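Local coordinates for protein alkylpurine DNA glycosylase AlkC (PDB 5VHV) that excises alkylated purine bases from damaged DNA as a base-excision-repair glycosylase that works without flipping the damaged nucleotide out of the helix, at residues V11-L14 and Q15-S19; R130-A133 and V134-W138; D170-L173 and C174-I177. All coordinates share one frame; numbering follows the deposited sequence. Where two conformers were deposited one is given.

Contact 1: V11-L14 and Q15-S19; sequences VERL and QHIAS
Gln15 lies back against Val11, one turn earlier in helix 11-24. Its CB sits 3.6 Å from Val11 O, and CG, placed beside its own backbone N (chi1 -68°), closes to 3.3 Å from that oxygen. The chain then runs on extended, bringing NE2 over the Val11 branch that stands anti to its own backbone N: Gln15 NE2 lies 3.6 Å from Val11 CG1, and the two side chains cross at a slant. OE1 turns instead toward the backbone of Glu12, 3.9 Å from Glu12 CA. Beneath this, Gln15 N donates to Val11 O at 2.8 Å, and His16 N, Ile17 N and Ala18 N continue the i to i+4 pattern to the carbonyls of Glu12, Arg13 and Leu14. Gln15 O is gripped twice, by Ser19 N and by Ser19 OG (2.9 Å), which reach it from opposite faces of the carbonyl plane. The guanidinium of Arg13 finds its partners in Asn80 OD1 and Ile8 O, while Leu14 and Ile17 are buried against Val53. With a polar, exposed stripe and a buried leucine-isoleucine stripe, this is the opening of an amphipathic alpha-helix in the all-helical part of the protein, packed on helices 30-38 and 46-60.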
ATOM      1  N   VAL A  11      -7.126 -26.934   4.486  1.00 24.72           N
ATOM      2  CA  VAL A  11      -8.227 -27.851   4.185  1.00 29.76           C
ATOM      3  C   VAL A  11      -9.410 -27.563   5.094  1.00 25.38           C
ATOM      4  O   VAL A  11     -10.568 -27.616   4.667  1.00 26.39           O
ATOM      5  CB  VAL A  11      -7.770 -29.318   4.292  1.00 42.87           C
ATOM      6  CG1 VAL A  11      -8.945 -30.253   4.074  1.00 50.17           C
ATOM      7  CG2 VAL A  11      -6.708 -29.608   3.256  1.00 50.33           C
ATOM      8  N   GLU A  12      -9.136 -27.239   6.357  1.00 27.52           N
ATOM      9  CA  GLU A  12     -10.207 -26.911   7.288  1.00 34.07           C
ATOM     10  C   GLU A  12     -11.052 -25.746   6.770  1.00 31.28           C
ATOM     11  O   GLU A  12     -12.286 -25.778   6.867  1.00 27.07           O
ATOM     12  CB  GLU A  12      -9.616 -26.595   8.665  1.00 33.72           C
ATOM     13  CG  GLU A  12      -8.974 -27.785   9.412  1.00 78.66           C
ATOM     14  CD  GLU A  12      -7.670 -28.339   8.788  1.00 78.85           C
ATOM     15  OE1 GLU A  12      -6.952 -27.619   8.044  1.00 31.75           O
ATOM     16  OE2 GLU A  12      -7.356 -29.523   9.060  1.00 73.20           O
ATOM     17  N   ARG A  13     -10.407 -24.710   6.212  1.00 22.61           N
ATOM     18  CA  ARG A  13     -11.159 -23.595   5.631  1.00 23.99           C
ATOM     19  C   ARG A  13     -11.957 -24.030   4.409  1.00 28.89           C
ATOM     20  O   ARG A  13     -13.087 -23.566   4.205  1.00 23.52           O
ATOM     21  CB  ARG A  13     -10.218 -22.441   5.243  1.00 27.25           C
ATOM     22  CG  ARG A  13     -10.948 -21.106   4.903  1.00 26.24           C
ATOM     23  CD  ARG A  13     -11.294 -20.279   6.150  1.00 29.47           C
ATOM     24  NE  ARG A  13     -10.089 -19.920   6.880  1.00 24.08           N
ATOM     25  CZ  ARG A  13     -10.049 -19.257   8.033  1.00 31.51           C
ATOM     26  NH1 ARG A  13     -11.154 -18.796   8.598  1.00 32.49           N
ATOM     27  NH2 ARG A  13      -8.879 -19.034   8.620  1.00 38.49           N
ATOM     28  N   LEU A  14     -11.379 -24.879   3.554  1.00 23.18           N
ATOM     29  CA  LEU A  14     -12.137 -25.361   2.403  1.00 23.98           C
ATOM     30  C   LEU A  14     -13.361 -26.142   2.861  1.00 26.46           C
ATOM     31  O   LEU A  14     -14.437 -26.030   2.266  1.00 23.88           O
ATOM     32  CB  LEU A  14     -11.259 -26.222   1.496  1.00 21.79           C
ATOM     33  CG  LEU A  14      -9.996 -25.573   0.923  1.00 24.08           C
ATOM     34  CD1 LEU A  14      -9.121 -26.630   0.225  1.00 25.10           C
ATOM     35  CD2 LEU A  14     -10.369 -24.439  -0.033  1.00 22.30           C
ATOM     36  N   GLN A  15     -13.220 -26.925   3.931  1.00 23.82           N
ATOM     37  CA  GLN A  15     -14.370 -27.650   4.468  1.00 28.20           C
ATOM     38  C   GLN A  15     -15.425 -26.689   4.991  1.00 31.14           C
ATOM     39  O   GLN A  15     -16.626 -26.928   4.823  1.00 28.59           O
ATOM     40  CB  GLN A  15     -13.911 -28.620   5.557  1.00 33.68           C
ATOM     41  CG  GLN A  15     -13.084 -29.760   4.994  1.00 38.20           C
ATOM     42  CD  GLN A  15     -12.377 -30.574   6.053  1.00 54.39           C
ATOM     43  OE1 GLN A  15     -12.315 -30.190   7.228  1.00 52.80           O
ATOM     44  NE2 GLN A  15     -11.828 -31.707   5.639  1.00 47.51           N
ATOM     45  N   HIS A  16     -14.997 -25.591   5.625  1.00 25.09           N
ATOM     46  CA  HIS A  16     -15.943 -24.576   6.087  1.00 31.73           C
ATOM     47  C   HIS A  16     -16.687 -23.947   4.915  1.00 25.30           C
ATOM     48  O   HIS A  16     -17.916 -23.789   4.962  1.00 24.26           O
ATOM     49  CB  HIS A  16     -15.189 -23.522   6.913  1.00 32.05           C
ATOM     50  CG  HIS A  16     -15.835 -22.164   6.975  1.00 27.69           C
ATOM     51  ND1 HIS A  16     -16.930 -21.884   7.769  1.00 35.00           N
ATOM     52  CD2 HIS A  16     -15.477 -20.985   6.405  1.00 32.05           C
ATOM     53  CE1 HIS A  16     -17.243 -20.603   7.648  1.00 30.83           C
ATOM     54  NE2 HIS A  16     -16.377 -20.035   6.826  1.00 37.44           N
ATOM     55  N   ILE A  17     -15.965 -23.612   3.843  1.00 21.19           N
ATOM     56  CA  ILE A  17     -16.600 -23.042   2.658  1.00 24.60           C
ATOM     57  C   ILE A  17     -17.628 -24.019   2.099  1.00 27.41           C
ATOM     58  O   ILE A  17     -18.752 -23.638   1.743  1.00 22.19           O
ATOM     59  CB  ILE A  17     -15.537 -22.670   1.603  1.00 20.49           C
ATOM     60  CG1 ILE A  17     -14.632 -21.529   2.106  1.00 19.83           C
ATOM     61  CG2 ILE A  17     -16.201 -22.211   0.291  1.00 20.25           C
ATOM     62  CD1 ILE A  17     -13.379 -21.311   1.277  1.00 21.18           C
ATOM     63  N   ALA A  18     -17.250 -25.291   1.983  1.00 23.16           N
ATOM     64  CA  ALA A  18     -18.178 -26.285   1.451  1.00 24.97           C
ATOM     65  C   ALA A  18     -19.415 -26.425   2.335  1.00 29.83           C
ATOM     66  O   ALA A  18     -20.534 -26.557   1.831  1.00 24.38           O
ATOM     67  CB  ALA A  18     -17.480 -27.641   1.308  1.00 27.11           C
ATOM     68  N   SER A  19     -19.234 -26.426   3.659  1.00 23.61           N
ATOM     69  CA  SER A  19     -20.380 -26.569   4.553  1.00 28.63           C
ATOM     70  C   SER A  19     -21.330 -25.385   4.431  1.00 29.18           C
ATOM     71  O   SER A  19     -22.559 -25.556   4.428  1.00 25.69           O
ATOM     72  CB  SER A  19     -19.904 -26.721   6.000  1.00 37.25           C
ATOM     73  OG  SER A  19     -19.064 -27.853   6.129  1.00 39.93           O
TER

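Contact 2: R130-A133 and V134-W138; sequences RTLA and VMQAW
Gln136 and Leu132 meet one turn apart on helix 128-138. The amide nitrogen of Gln136 rests against the leucine's branch point, NE2 lying 3.8 Å from Leu132 CG, while Gln136 OE1 turns the other way, 3.6 Å from Ala133 CA. With CG turned away from its carbonyl carbon (chi1 -69°), Gln136 brings that atom to 3.3 Å from Leu132 O before the extended chain carries the amide out over the isobutyl group. The next pair, Thr131 and Met135, lie side by side and point the same way, though Met135 adopts two conformers and its sulfur's approach to Thr131 CG2 is tentative. Val134 turns one methyl back to the carbonyl of Arg130 and lays the other, CG1, over a face of the Trp138 ring, 3.3 Å above its plane and offset toward the rim. Backbone bonds fix these spacings: Met135 N to Thr131 O and Gln136 N to Leu132 O, both 2.9 Å, and a longer one of 3.2 Å from Ala137 N to Ala133 O. Farther out, Thr131 OG1 donates to Asp127 O, and Ile177 of helix 175-181 packs on Leu132, Met135 and Gln136. Cutting Gln136 back to an alanine removes the amide and CG, which would probably leave a gap beside Leu132 CG and less surface for Ile177 to pack on. Across this turn the side chains meet by van der Waals packing, and directional bonding is left to the main chain; toward Leu132 the glutamine contributes packing by its chain and amide.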
ATOM      1  N   ARG A 130     -15.863   1.906 -19.620  1.00 15.48           N
ATOM      2  CA  ARG A 130     -17.119   1.486 -19.004  1.00 15.49           C
ATOM      3  C   ARG A 130     -16.964   1.357 -17.496  1.00 16.18           C
ATOM      4  O   ARG A 130     -17.848   1.766 -16.731  1.00 18.94           O
ATOM      5  CB  ARG A 130     -17.581   0.159 -19.600  1.00 15.66           C
ATOM      6  CG  ARG A 130     -19.097  -0.007 -19.604  1.00 19.57           C
ATOM      7  CD  ARG A 130     -19.517  -1.370 -20.157  1.00 22.31           C
ATOM      8  NE  ARG A 130     -20.972  -1.450 -20.279  1.00 22.55           N
ATOM      9  CZ  ARG A 130     -21.637  -2.515 -20.725  1.00 22.94           C
ATOM     10  NH1 ARG A 130     -20.983  -3.619 -21.109  1.00 20.51           N
ATOM     11  NH2 ARG A 130     -22.964  -2.482 -20.769  1.00 28.96           N
ATOM     12  N   THR A 131     -15.845   0.784 -17.056  1.00 17.14           N
ATOM     13  CA  THR A 131     -15.615   0.535 -15.637  1.00 14.15           C
ATOM     14  C   THR A 131     -15.256   1.827 -14.909  1.00 15.89           C
ATOM     15  O   THR A 131     -15.686   2.049 -13.768  1.00 16.69           O
ATOM     16  CB  THR A 131     -14.511  -0.520 -15.473  1.00 13.48           C
ATOM     17  OG1 THR A 131     -14.838  -1.693 -16.244  1.00 14.72           O
ATOM     18  CG2 THR A 131     -14.341  -0.924 -14.027  1.00 15.75           C
ATOM     19  N   LEU A 132     -14.495   2.706 -15.572  1.00 16.51           N
ATOM     20  CA  LEU A 132     -14.180   4.000 -14.977  1.00 16.24           C
ATOM     21  C   LEU A 132     -15.452   4.753 -14.600  1.00 16.62           C
ATOM     22  O   LEU A 132     -15.534   5.353 -13.516  1.00 17.43           O
ATOM     23  CB  LEU A 132     -13.321   4.838 -15.937  1.00 17.74           C
ATOM     24  CG  LEU A 132     -13.000   6.268 -15.465  1.00 21.62           C
ATOM     25  CD1 LEU A 132     -12.131   6.265 -14.211  1.00 19.86           C
ATOM     26  CD2 LEU A 132     -12.291   7.028 -16.564  1.00 22.88           C
ATOM     27  N   ALA A 133     -16.466   4.713 -15.467  1.00 18.06           N
ATOM     28  CA  ALA A 133     -17.710   5.427 -15.175  1.00 19.28           C
ATOM     29  C   ALA A 133     -18.363   4.885 -13.912  1.00 18.82           C
ATOM     30  O   ALA A 133     -18.889   5.645 -13.088  1.00 19.43           O
ATOM     31  CB  ALA A 133     -18.675   5.319 -16.357  1.00 22.25           C
ATOM     32  N   VAL A 134     -18.309   3.570 -13.733  1.00 18.01           N
ATOM     33  CA  VAL A 134     -18.855   2.956 -12.527  1.00 16.31           C
ATOM     34  C   VAL A 134     -18.089   3.411 -11.304  1.00 17.22           C
ATOM     35  O   VAL A 134     -18.676   3.761 -10.269  1.00 17.88           O
ATOM     36  CB  VAL A 134     -18.820   1.428 -12.672  1.00 20.01           C
ATOM     37  CG1 VAL A 134     -19.138   0.752 -11.339  1.00 18.92           C
ATOM     38  CG2 VAL A 134     -19.769   1.014 -13.772  1.00 20.75           C
ATOM     39  N   MET A 135     -16.757   3.414 -11.403  1.00 14.79           N
ATOM     40  CA  MET A 135     -15.966   3.797 -10.249  0.57 18.11           C
ATOM     41  C   MET A 135     -16.148   5.274  -9.909  1.00 17.59           C
ATOM     42  O   MET A 135     -16.071   5.649  -8.734  1.00 13.70           O
ATOM     43  CB  MET A 135     -14.515   3.433 -10.508  0.57 14.24           C
ATOM     44  CG  MET A 135     -14.343   1.914 -10.627  0.57 14.78           C
ATOM     45  SD  MET A 135     -12.685   1.402 -11.011  0.57 14.33           S
ATOM     46  CE  MET A 135     -11.972   1.329  -9.360  0.57 15.06           C
ATOM     47  N   GLN A 136     -16.411   6.121 -10.900  1.00 17.00           N
ATOM     48  CA  GLN A 136     -16.759   7.502 -10.605  1.00 16.78           C
ATOM     49  C   GLN A 136     -18.047   7.582  -9.800  1.00 19.32           C
ATOM     50  O   GLN A 136     -18.141   8.358  -8.843  1.00 20.54           O
ATOM     51  CB  GLN A 136     -16.864   8.292 -11.911  1.00 20.01           C
ATOM     52  CG  GLN A 136     -15.494   8.473 -12.555  1.00 16.52           C
ATOM     53  CD  GLN A 136     -15.580   8.995 -13.959  1.00 24.76           C
ATOM     54  OE1 GLN A 136     -16.612   8.858 -14.630  1.00 21.53           O
ATOM     55  NE2 GLN A 136     -14.494   9.600 -14.426  1.00 21.80           N
ATOM     56  N   ALA A 137     -19.051   6.778 -10.149  1.00 19.25           N
ATOM     57  CA  ALA A 137     -20.255   6.758  -9.327  1.00 24.88           C
ATOM     58  C   ALA A 137     -19.935   6.239  -7.926  1.00 17.10           C
ATOM     59  O   ALA A 137     -20.401   6.796  -6.922  1.00 19.59           O
ATOM     60  CB  ALA A 137     -21.341   5.909  -9.991  1.00 20.58           C
ATOM     61  N   TRP A 138     -19.092   5.206  -7.835  1.00 16.40           N
ATOM     62  CA  TRP A 138     -18.763   4.640  -6.533  1.00 16.62           C
ATOM     63  C   TRP A 138     -18.048   5.644  -5.640  1.00 19.06           C
ATOM     64  O   TRP A 138     -18.161   5.570  -4.414  1.00 17.16           O
ATOM     65  CB  TRP A 138     -17.896   3.396  -6.702  1.00 15.60           C
ATOM     66  CG  TRP A 138     -18.645   2.193  -7.230  1.00 17.90           C
ATOM     67  CD1 TRP A 138     -20.002   2.040  -7.333  1.00 19.84           C
ATOM     68  CD2 TRP A 138     -18.065   0.978  -7.696  1.00 16.28           C
ATOM     69  NE1 TRP A 138     -20.297   0.793  -7.833  1.00 18.99           N
ATOM     70  CE2 TRP A 138     -19.124   0.113  -8.044  1.00 17.85           C
ATOM     71  CE3 TRP A 138     -16.749   0.523  -7.829  1.00 16.11           C
ATOM     72  CZ2 TRP A 138     -18.903  -1.152  -8.575  1.00 19.14           C
ATOM     73  CZ3 TRP A 138     -16.531  -0.741  -8.341  1.00 15.97           C
ATOM     74  CH2 TRP A 138     -17.614  -1.571  -8.687  1.00 18.66           C
TER

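Contact 3: D170-L173 and C174-I177; sequences DPEL and CASI
A type I beta turn from Asp170 to Leu173 leads into helix 175-181, with Cys174 at the N-cap position, and the lead-in is joined largely through water. A weak direct bond crosses the junction, Ala175 N to Glu172 O, 3.4 Å. Water 1 takes the N-H of Cys174 and donates to Asp170 O, both at 2.8 Å. Water 2 likewise links Ser176 N to Glu172 O, which therefore serves two donors, and water 3 joins Leu173 O to Ser176 OG. Within the turn, Leu173 N bonds to Asp170 O, and Glu172 N to Asp170 OD1 at 3.0 Å, an Asx turn in which the N-H comes from above the carboxylate plane, 47° out of it. The Glu172 chain folds about its CB-CG bond (chi2 -61°), bringing OE2 to 3.8 Å from Ala175 CB; its other oxygen, OE1, accepts from Trp207 NE1. Ala175 CB also nestles 3.6 Å from Pro171 O. Outward from the turn, Pro171 and Ala175 pack on Trp207 of helix 205-213, Cys174 touches Val167 of helix 165-169, and Leu173 and Ile177 face helix 128-138, so the junction packs against three helices.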
ATOM      1  N   ASP A 170      -1.708   8.336 -17.558  1.00 21.57           N
ATOM      2  CA  ASP A 170      -2.559   9.526 -17.655  1.00 23.95           C
ATOM      3  C   ASP A 170      -3.274   9.784 -16.341  1.00 22.78           C
ATOM      4  O   ASP A 170      -4.389   9.297 -16.116  1.00 18.64           O
ATOM      5  CB  ASP A 170      -3.572   9.380 -18.785  1.00 24.28           C
ATOM      6  CG  ASP A 170      -4.380  10.634 -19.003  1.00 25.71           C
ATOM      7  OD1 ASP A 170      -4.159  11.638 -18.296  1.00 25.72           O
ATOM      8  OD2 ASP A 170      -5.246  10.616 -19.894  1.00 32.35           O
ATOM      9  N   PRO A 171      -2.680  10.593 -15.459  1.00 20.14           N
ATOM     10  CA  PRO A 171      -3.346  10.905 -14.183  1.00 19.13           C
ATOM     11  C   PRO A 171      -4.658  11.657 -14.318  1.00 17.42           C
ATOM     12  O   PRO A 171      -5.399  11.736 -13.326  1.00 19.02           O
ATOM     13  CB  PRO A 171      -2.309  11.772 -13.439  1.00 22.24           C
ATOM     14  CG  PRO A 171      -1.068  11.676 -14.190  1.00 27.90           C
ATOM     15  CD  PRO A 171      -1.368  11.244 -15.581  1.00 25.52           C
ATOM     16  N   GLU A 172      -4.952  12.269 -15.469  1.00 19.25           N
ATOM     17  CA  GLU A 172      -6.243  12.934 -15.588  1.00 21.64           C
ATOM     18  C   GLU A 172      -7.411  11.948 -15.603  1.00 19.78           C
ATOM     19  O   GLU A 172      -8.547  12.366 -15.357  1.00 24.76           O
ATOM     20  CB  GLU A 172      -6.307  13.815 -16.842  1.00 23.84           C
ATOM     21  CG  GLU A 172      -5.321  14.971 -16.841  1.00 28.58           C
ATOM     22  CD  GLU A 172      -5.514  15.962 -15.698  1.00 28.04           C
ATOM     23  OE1 GLU A 172      -4.578  16.754 -15.442  1.00 30.34           O
ATOM     24  OE2 GLU A 172      -6.589  15.970 -15.052  1.00 32.91           O
ATOM     25  N   LEU A 173      -7.179  10.655 -15.866  1.00 19.39           N
ATOM     26  CA  LEU A 173      -8.318   9.754 -16.022  1.00 21.16           C
ATOM     27  C   LEU A 173      -9.066   9.604 -14.707  1.00 20.78           C
ATOM     28  O   LEU A 173     -10.298   9.699 -14.668  1.00 19.94           O
ATOM     29  CB  LEU A 173      -7.868   8.383 -16.536  1.00 17.17           C
ATOM     30  CG  LEU A 173      -7.256   8.413 -17.939  1.00 18.02           C
ATOM     31  CD1 LEU A 173      -6.634   7.070 -18.257  1.00 20.99           C
ATOM     32  CD2 LEU A 173      -8.286   8.780 -19.005  1.00 25.50           C
ATOM     33  N   CYS A 174      -8.333   9.359 -13.626  1.00 19.04           N
ATOM     34  CA  CYS A 174      -8.902   9.144 -12.300  1.00 17.45           C
ATOM     35  C   CYS A 174      -8.890  10.401 -11.440  1.00 17.79           C
ATOM     36  O   CYS A 174      -9.232  10.328 -10.257  1.00 17.55           O
ATOM     37  CB  CYS A 174      -8.150   8.014 -11.585  1.00 18.01           C
ATOM     38  SG  CYS A 174      -8.298   6.424 -12.391  1.00 20.86           S
ATOM     39  N   ALA A 175      -8.519  11.560 -12.004  1.00 18.61           N
ATOM     40  CA  ALA A 175      -8.374  12.765 -11.197  1.00 18.63           C
ATOM     41  C   ALA A 175      -9.659  13.130 -10.452  1.00 20.17           C
ATOM     42  O   ALA A 175      -9.603  13.534  -9.284  1.00 19.63           O
ATOM     43  CB  ALA A 175      -7.925  13.936 -12.069  1.00 19.81           C
ATOM     44  N   SER A 176     -10.829  13.006 -11.103  1.00 18.90           N
ATOM     45  CA  SER A 176     -12.052  13.456 -10.447  1.00 18.76           C
ATOM     46  C   SER A 176     -12.443  12.519  -9.307  1.00 18.68           C
ATOM     47  O   SER A 176     -13.058  12.959  -8.327  1.00 20.80           O
ATOM     48  CB  SER A 176     -13.193  13.596 -11.461  1.00 19.90           C
ATOM     49  OG  SER A 176     -13.645  12.357 -11.948  1.00 20.97           O
ATOM     50  N   ILE A 177     -12.090  11.240  -9.402  1.00 17.96           N
ATOM     51  CA  ILE A 177     -12.295  10.341  -8.270  1.00 20.58           C
ATOM     52  C   ILE A 177     -11.526  10.848  -7.068  1.00 22.88           C
ATOM     53  O   ILE A 177     -12.080  11.000  -5.971  1.00 17.83           O
ATOM     54  CB  ILE A 177     -11.885   8.903  -8.626  1.00 17.06           C
ATOM     55  CG1 ILE A 177     -12.898   8.321  -9.609  1.00 18.78           C
ATOM     56  CG2 ILE A 177     -11.772   8.038  -7.350  1.00 19.60           C
ATOM     57  CD1 ILE A 177     -12.505   7.005 -10.193  1.00 19.70           C
TER
HETATM   58  O   HOH W   1      -5.729   8.290 -13.869  1.00 16.81           O
HETATM   59  O   HOH W   2     -10.960  12.833 -14.032  1.00 21.12           O
HETATM   60  O   HOH W   3     -12.206  10.048 -12.578  1.00 19.73           O

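The three contacts follow one another along the chain, all in the helical part that precedes the seven-stranded sheet. Contact 1 belongs to helix 11-24 near the N-terminus, its centre about 35 Å from that of contact 2 and 41 Å from that of contact 3. Contacts 2 and 3 are neighbours, centres about 12 Å apart. They touch where helix 128-138 packs on helix 175-181 and on the turn before it: Ile177 CG1 is 3.9 Å from Gln136 CG, and Leu132 CD2 is 3.8 Å from Leu173 O. They thus join two helices separated in sequence by helices 144-152 and 165-169. The nearest atoms of contact 1 are about 12 Å, and those of contacts 2 and 3 about 14 Å, from the bound DNA.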